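Local coordinates for protein ATP-dependent DNA helicase (Mycobacterium smegmatis, PDB 5V9X) that probably couples ATP hydrolysis to 3'-to-5' movement along a single-stranded DNA tracking strand, unwinding RNA:DNA hybrids, at residues 708-713 / 835-841; 715-719 / 765-770; 399-403 / 435-439. One frame throughout, in Å; residues are numbered along the deposited sequence.

Interaction 1: 708-713 / 835-841; sequences RVHGPL and VYDVPAL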
# COMPACT_ATOMS: atom_id res chain seq x y z
N ARG A 708 0.68 15.07 0.08
CA ARG A 708 1.94 15.11 -0.66
C ARG A 708 2.28 16.51 -1.15
O ARG A 708 3.45 16.81 -1.40
CB ARG A 708 1.89 14.14 -1.84
CG ARG A 708 1.52 12.71 -1.47
CD ARG A 708 1.70 11.77 -2.64
NE ARG A 708 3.10 11.63 -3.01
CZ ARG A 708 3.52 11.08 -4.15
NH1 ARG A 708 2.64 10.64 -5.04
NH2 ARG A 708 4.82 10.99 -4.40
N VAL A 709 1.28 17.37 -1.29
CA VAL A 709 1.48 18.76 -1.68
C VAL A 709 1.50 19.68 -0.46
O VAL A 709 2.24 20.65 -0.43
CB VAL A 709 0.39 19.17 -2.69
CG1 VAL A 709 0.31 20.68 -2.83
CG2 VAL A 709 0.63 18.52 -4.04
N HIS A 710 0.67 19.37 0.54
CA HIS A 710 0.57 20.20 1.74
C HIS A 710 1.73 19.99 2.71
O HIS A 710 2.02 20.88 3.51
CB HIS A 710 -0.75 19.91 2.45
CG HIS A 710 -1.95 20.19 1.60
ND1 HIS A 710 -3.18 19.62 1.84
CD2 HIS A 710 -2.10 20.98 0.51
CE1 HIS A 710 -4.04 20.05 0.93
NE2 HIS A 710 -3.41 20.88 0.12
N GLY A 711 2.39 18.84 2.66
CA GLY A 711 3.59 18.60 3.43
C GLY A 711 4.68 19.61 3.11
O GLY A 711 5.10 20.39 3.97
N PRO A 712 5.15 19.62 1.86
CA PRO A 712 6.19 20.60 1.50
C PRO A 712 5.71 22.03 1.54
O PRO A 712 6.52 22.94 1.80
CB PRO A 712 6.58 20.18 0.07
CG PRO A 712 5.35 19.52 -0.46
CD PRO A 712 4.77 18.78 0.71
N LEU A 713 4.42 22.28 1.30
CA LEU A 713 3.91 23.64 1.40
C LEU A 713 3.99 24.16 2.82
O LEU A 713 4.25 25.35 3.04
CB LEU A 713 2.47 23.71 0.87
CG LEU A 713 1.82 25.09 0.89
CD1 LEU A 713 2.70 26.11 0.17
CD2 LEU A 713 0.44 25.05 0.26
N VAL A 835 7.53 10.76 -0.87
CA VAL A 835 6.55 11.28 0.08
C VAL A 835 5.91 12.54 -0.48
O VAL A 835 4.68 12.63 -0.61
CB VAL A 835 7.19 11.55 1.45
CG1 VAL A 835 6.13 11.98 2.46
CG2 VAL A 835 7.94 10.32 1.94
N TYR A 836 6.73 13.54 -0.80
CA TYR A 836 6.24 14.77 -1.38
C TYR A 836 5.91 14.58 -2.86
O TYR A 836 6.28 13.58 -3.49
CB TYR A 836 7.26 15.90 -1.23
CG TYR A 836 7.61 16.28 0.20
CD1 TYR A 836 6.75 16.00 1.25
CD2 TYR A 836 8.81 16.93 0.48
CE1 TYR A 836 7.08 16.35 2.55
CE2 TYR A 836 9.14 17.29 1.77
CZ TYR A 836 8.27 17.00 2.80
OH TYR A 836 8.61 17.35 4.09
N ASP A 837 5.20 15.56 -3.41
CA ASP A 837 4.93 15.66 -4.85
C ASP A 837 5.21 17.11 -5.22
O ASP A 837 4.29 17.93 -5.30
CB ASP A 837 3.51 15.22 -5.20
CG ASP A 837 3.25 15.19 -6.70
OD1 ASP A 837 4.18 15.48 -7.48
OD2 ASP A 837 2.11 14.88 -7.10
N VAL A 838 6.48 17.42 -5.45
CA VAL A 838 6.91 18.79 -5.73
C VAL A 838 6.41 19.26 -7.10
O VAL A 838 5.93 20.40 -7.20
CB VAL A 838 8.44 18.93 -5.60
CG1 VAL A 838 8.87 20.34 -5.97
CG2 VAL A 838 8.88 18.59 -4.19
N PRO A 839 6.50 18.45 -8.17
CA PRO A 839 5.88 18.87 -9.44
C PRO A 839 4.42 19.29 -9.30
O PRO A 839 4.00 20.24 -9.97
CB PRO A 839 6.05 17.63 -10.32
CG PRO A 839 7.30 17.03 -9.86
CD PRO A 839 7.32 17.23 -8.36
N ALA A 840 3.65 18.61 -8.46
CA ALA A 840 2.27 19.03 -8.24
C ALA A 840 2.21 20.35 -7.49
O ALA A 840 1.38 21.22 -7.82
CB ALA A 840 1.49 17.95 -7.49
N LEU A 841 3.06 20.53 -6.48
CA LEU A 841 3.10 21.80 -5.76
C LEU A 841 3.52 22.94 -6.67
O LEU A 841 3.05 24.07 -6.52
CB LEU A 841 4.03 21.70 -4.56
CG LEU A 841 4.16 22.95 -3.68
CD1 LEU A 841 2.80 23.37 -3.14
CD2 LEU A 841 5.13 22.72 -2.54
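P712 runs alongside L841 at the densely packed end of this contact, the two side chains pointing opposite ways, with CG of the proline 3.8 Å from CD2 of the leucine. The second leucine methyl, CD1, lies 3.7 Å from V709 CG1 and also rests against CB of L713, so L841 is fitted among three side chains of helix 707-725. P712 has another partner in Y836. Its ring covers one face of the tyrosine, and CD sits 3.9 Å from the aromatic centroid, 29° off the normal, a CH-pi contact. V766 of helix 759-769 packs against both of these residues. Having no N-H for the preceding turn, the proline coincides with a kink in its helix.

The opposing segment is an abrupt junction between two helices in the DEAD/H-associated region. Helix 822-835 ends, Y836 departs from helical conformation, and D837 becomes the N-cap of helix 838-849, its OD1 accepting a weak bond from A840 N. The junction is tied to the first helix through D837 N, which donates to R708 O at 2.9 Å.

Toward the partly exposed side, where A840 CB still meets V709 CG2 at 3.6 Å, apolar packing gives way to polar contacts. A bend at chi3 (67°) turns the R708 guanidinium so that V835 O lies at its edge, in plane, 3.0 Å from NE along a nearly straight bond (161°). The positive group would be expected to suit the negative C-terminal end of helix 822-835. NH2 adds a weaker bond to Y836 O, while D837 CB covers one guanidinium face.

Interaction 2: 715-719 / 765-770; sequences LAVGR and IVTAEV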
# COMPACT_ATOMS: atom_id res chain seq x y z
N LEU A 715 6.34 23.34 4.92
CA LEU A 715 7.74 23.71 5.09
C LEU A 715 8.00 25.13 4.62
O LEU A 715 8.70 25.90 5.29
CB LEU A 715 8.64 22.73 4.31
CG LEU A 715 8.67 21.27 4.75
CD1 LEU A 715 9.48 20.46 3.76
CD2 LEU A 715 9.26 21.15 6.14
N ALA A 716 7.45 25.50 3.46
CA ALA A 716 7.66 26.84 2.93
C ALA A 716 6.99 27.89 3.81
O ALA A 716 7.59 28.93 4.11
CB ALA A 716 7.13 26.92 1.50
N VAL A 717 5.75 27.64 4.22
CA VAL A 717 5.06 28.56 5.12
C VAL A 717 5.82 28.70 6.43
O VAL A 717 5.95 29.80 6.99
CB VAL A 717 3.61 28.08 5.36
CG1 VAL A 717 2.93 28.94 6.40
CG2 VAL A 717 2.83 28.10 4.05
N GLY A 718 6.35 27.58 6.95
CA GLY A 718 7.10 27.64 8.19
C GLY A 718 8.32 28.53 8.09
O GLY A 718 8.58 29.36 8.96
N ARG A 719 9.09 28.37 7.00
CA ARG A 719 10.26 29.21 6.78
C ARG A 719 9.89 30.69 6.80
O ARG A 719 10.54 31.49 7.48
CB ARG A 719 10.92 28.85 5.45
CG ARG A 719 12.18 29.64 5.15
CD ARG A 719 12.62 29.47 3.70
NE ARG A 719 13.99 29.90 3.49
CZ ARG A 719 15.02 29.07 3.35
NH1 ARG A 719 14.83 27.76 3.38
NH2 ARG A 719 16.25 29.56 3.16
N ILE A 765 13.24 26.06 -1.89
CA ILE A 765 12.84 26.19 -0.49
C ILE A 765 12.67 24.82 0.15
O ILE A 765 13.21 24.54 1.23
CB ILE A 765 11.56 27.03 -0.38
CG1 ILE A 765 11.84 28.51 -0.67
CG2 ILE A 765 10.92 26.86 1.00
CD1 ILE A 765 10.59 29.36 -0.75
N VAL A 766 11.90 23.95 -0.50
CA VAL A 766 11.64 22.62 0.04
C VAL A 766 12.95 21.86 0.24
O VAL A 766 13.11 21.12 1.22
CB VAL A 766 10.67 21.85 -0.87
CG1 VAL A 766 10.55 20.40 -0.43
CG2 VAL A 766 9.30 22.51 -0.86
N THR A 767 13.91 22.05 -0.66
CA THR A 767 15.19 21.37 -0.54
C THR A 767 15.96 21.86 0.69
O THR A 767 16.64 21.07 1.35
CB THR A 767 16.02 21.57 -1.81
OG1 THR A 767 15.26 21.13 -2.94
CG2 THR A 767 17.31 20.76 -1.74
N ALA A 768 15.85 23.15 1.00
CA ALA A 768 16.59 23.70 2.13
C ALA A 768 15.95 23.37 3.47
O ALA A 768 16.65 23.30 4.49
CB ALA A 768 16.72 25.22 1.98
N GLU A 769 14.63 23.17 3.50
CA GLU A 769 13.92 22.98 4.76
C GLU A 769 13.76 21.52 5.15
O GLU A 769 13.63 21.22 6.34
CB GLU A 769 12.54 23.63 4.69
CG GLU A 769 12.59 25.14 4.54
CD GLU A 769 13.39 25.79 5.64
OE1 GLU A 769 13.30 25.34 6.80
OE2 GLU A 769 14.12 26.76 5.35
N VAL A 770 13.77 20.60 4.17
CA VAL A 770 13.47 19.20 4.47
C VAL A 770 14.48 18.62 5.44
O VAL A 770 14.14 17.73 6.24
CB VAL A 770 13.38 18.39 3.16
CG1 VAL A 770 14.75 18.25 2.51
CG2 VAL A 770 12.77 17.02 3.42
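R719 and E769 are brought together by contrasting torsions: the arginine has CG anti to the backbone N (chi1 -178°) and runs extended as far as NE, whereas the glutamate folds at chi2 (-56°), turning its carboxylate back toward the arginine chain. The arginine chain lies roughly perpendicular to the glutamate, and the two are modelled as a salt bridge, R719 NH1 to E769 OE2, though these atoms are too close together and their positions are uncertain. The other glutamate oxygen, OE1, is paired with R722, one turn further along the arginine's helix, so the carboxylate is engaged by two arginines.

Below the charged pair the contact is apolar. CB of L715 meets CB of E769 at 4.0 Å, and the aliphatic root of the glutamate thus joins the packing. L715 extends its CD1 methyl further, to within 4.3 Å of V766 CG1 and close to V770. A716 receives the CG2 branch of I765, with 3.8 Å between A716 CB and that methyl. The same I765 methyl also lies against the R719 chain, 4.1 Å from its CD.

The helix segments are 9.4 Å apart at closest approach and cross steeply, at 77°. Helix 707-725 links strands 697-702 and 732-734 of the mixed sheet, and helix 759-769 follows strand 737-742. Beyond the crossing, F757 packs on A716, while L832 and C831 of helix 822-835 support V766 and V770.

Interaction 3: 399-403 / 435-439; sequences QVEAP and DLIGC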
# COMPACT_ATOMS: atom_id res chain seq x y z
N GLN A 399 -16.95 -1.63 3.39
CA GLN A 399 -15.75 -0.83 3.62
C GLN A 399 -16.10 0.26 4.64
O GLN A 399 -16.92 1.14 4.35
CB GLN A 399 -15.24 -0.21 2.32
CG GLN A 399 -14.09 0.77 2.51
CD GLN A 399 -12.86 0.11 3.09
OE1 GLN A 399 -12.50 -1.00 2.72
NE2 GLN A 399 -12.21 0.80 4.02
N VAL A 400 -15.50 0.18 5.82
CA VAL A 400 -15.68 1.19 6.86
C VAL A 400 -14.62 2.26 6.65
O VAL A 400 -13.43 1.96 6.60
CB VAL A 400 -15.58 0.56 8.26
CG1 VAL A 400 -15.23 1.62 9.29
CG2 VAL A 400 -16.90 -0.11 8.62
N GLU A 401 -15.08 3.51 6.52
CA GLU A 401 -14.25 4.66 6.14
C GLU A 401 -13.79 4.54 4.69
O GLU A 401 -13.74 3.43 4.15
CB GLU A 401 -13.05 4.82 7.09
CG GLU A 401 -12.29 6.13 6.94
CD GLU A 401 -11.19 6.30 7.97
OE1 GLU A 401 -10.57 5.28 8.35
OE2 GLU A 401 -10.96 7.44 8.41
N ALA A 402 -13.48 5.66 4.06
CA ALA A 402 -12.95 5.61 2.70
C ALA A 402 -11.68 4.77 2.67
O ALA A 402 -10.86 4.85 3.59
CB ALA A 402 -12.68 7.02 2.17
N PRO A 403 -11.48 3.95 1.64
CA PRO A 403 -10.28 3.11 1.57
C PRO A 403 -9.05 3.94 1.24
O PRO A 403 -9.17 5.09 0.79
CB PRO A 403 -10.61 2.11 0.46
CG PRO A 403 -11.59 2.83 -0.40
CD PRO A 403 -12.40 3.71 0.51
N ASP A 435 -15.57 12.56 5.64
CA ASP A 435 -15.31 11.22 5.12
C ASP A 435 -16.37 10.82 4.11
O ASP A 435 -16.09 10.03 3.20
CB ASP A 435 -15.25 10.21 6.27
CG ASP A 435 -14.78 8.84 5.81
OD1 ASP A 435 -14.16 8.74 4.73
OD2 ASP A 435 -15.04 7.85 6.53
N LEU A 436 -17.59 11.35 4.24
CA LEU A 436 -18.65 11.06 3.28
C LEU A 436 -18.25 11.51 1.88
O LEU A 436 -18.50 10.80 0.89
CB LEU A 436 -19.95 11.74 3.71
CG LEU A 436 -21.13 11.75 2.75
CD1 LEU A 436 -21.57 10.34 2.41
CD2 LEU A 436 -22.28 12.55 3.33
N ILE A 437 -17.62 12.68 1.76
CA ILE A 437 -17.09 13.12 0.48
C ILE A 437 -15.99 12.17 0.01
O ILE A 437 -15.88 11.86 -1.18
CB ILE A 437 -16.58 14.57 0.58
CG1 ILE A 437 -17.73 15.51 0.92
CG2 ILE A 437 -15.89 14.99 -0.71
CD1 ILE A 437 -17.28 16.89 1.34
N GLY A 438 -15.16 11.69 0.94
CA GLY A 438 -14.10 10.76 0.57
C GLY A 438 -14.64 9.46 0.01
O GLY A 438 -14.13 8.95 -0.99
N CYS A 439 -15.67 8.90 0.65
CA CYS A 439 -16.27 7.67 0.15
C CYS A 439 -16.98 7.90 -1.18
O CYS A 439 -16.95 7.03 -2.06
CB CYS A 439 -17.26 7.11 1.18
SG CYS A 439 -16.52 6.68 2.77
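Past the end of strand 394-400 the chain turns at E401 with a positive phi of 68°, carrying A402 against helix 433-448 so that its CA lies 4.7 Å from the CA of C439. The turn is held from the helix by D435, whose CG stands anti to the backbone N (chi1 -171°) and whose OD1 thereby faces the strand end. A402 N donates to the syn lone pair of D435 OD1, 3.2 Å away and fairly straight at 158°. The methyl of A402 drops onto the helix, 3.8 Å from the carbonyl carbon of G438. C439 SG packs beside the alanine, 3.9 Å from A402 CB and nearer still, 3.5 Å, to A402 N.

The setting is the second RecA-like domain, whose parallel sheet places strand 394-400 beside strand 424-429. Helix 406-413 makes the beta-alpha-beta crossover between them, and helix 433-448 follows the second strand, so that its early turns lie beside the C-terminal end of the first. The nearest atom of the bound nucleic acid is about 5 Å away.

E401 reaches across D435, its CG 3.3 Å from D435 OD2. The carboxylates remain 4.5 Å apart between E401 OE2 and D435 OD2, and such proximity would tend to disfavour two negative charges. K431 may ease this: its backbone N donates to D435 OD2, and its NZ makes a long, weak ion pair with E401 OE2. Within the turn, Q399 NE2 gives a bond in its amide plane to E401 O, 3.0 Å away, bracing it from the strand. N298 reinforces that brace, accepting from Q399 NE2 through OD1 and donating through ND2 to A402 O and E401 OE1.

Read from the N terminus, interaction 3 comes first: it closes a short loop of 31 residues in the second RecA-like domain, joining a strand end to the helix that follows the neighbouring strand. It is complete before the other two begin, and its nearest atoms lie about 13 Å from interaction 1. Interaction 1 then opens on helix 707-725 and closes only at 835-841, spanning 121 residues. Within that span the same helix makes interaction 2 with 765-770, a smaller loop enclosed by the larger one. These two touch directly, through Y836 on L715 and P712 on V766, bringing together helices 707-725 and 759-769 and the junction between helices 822-835 and 838-849.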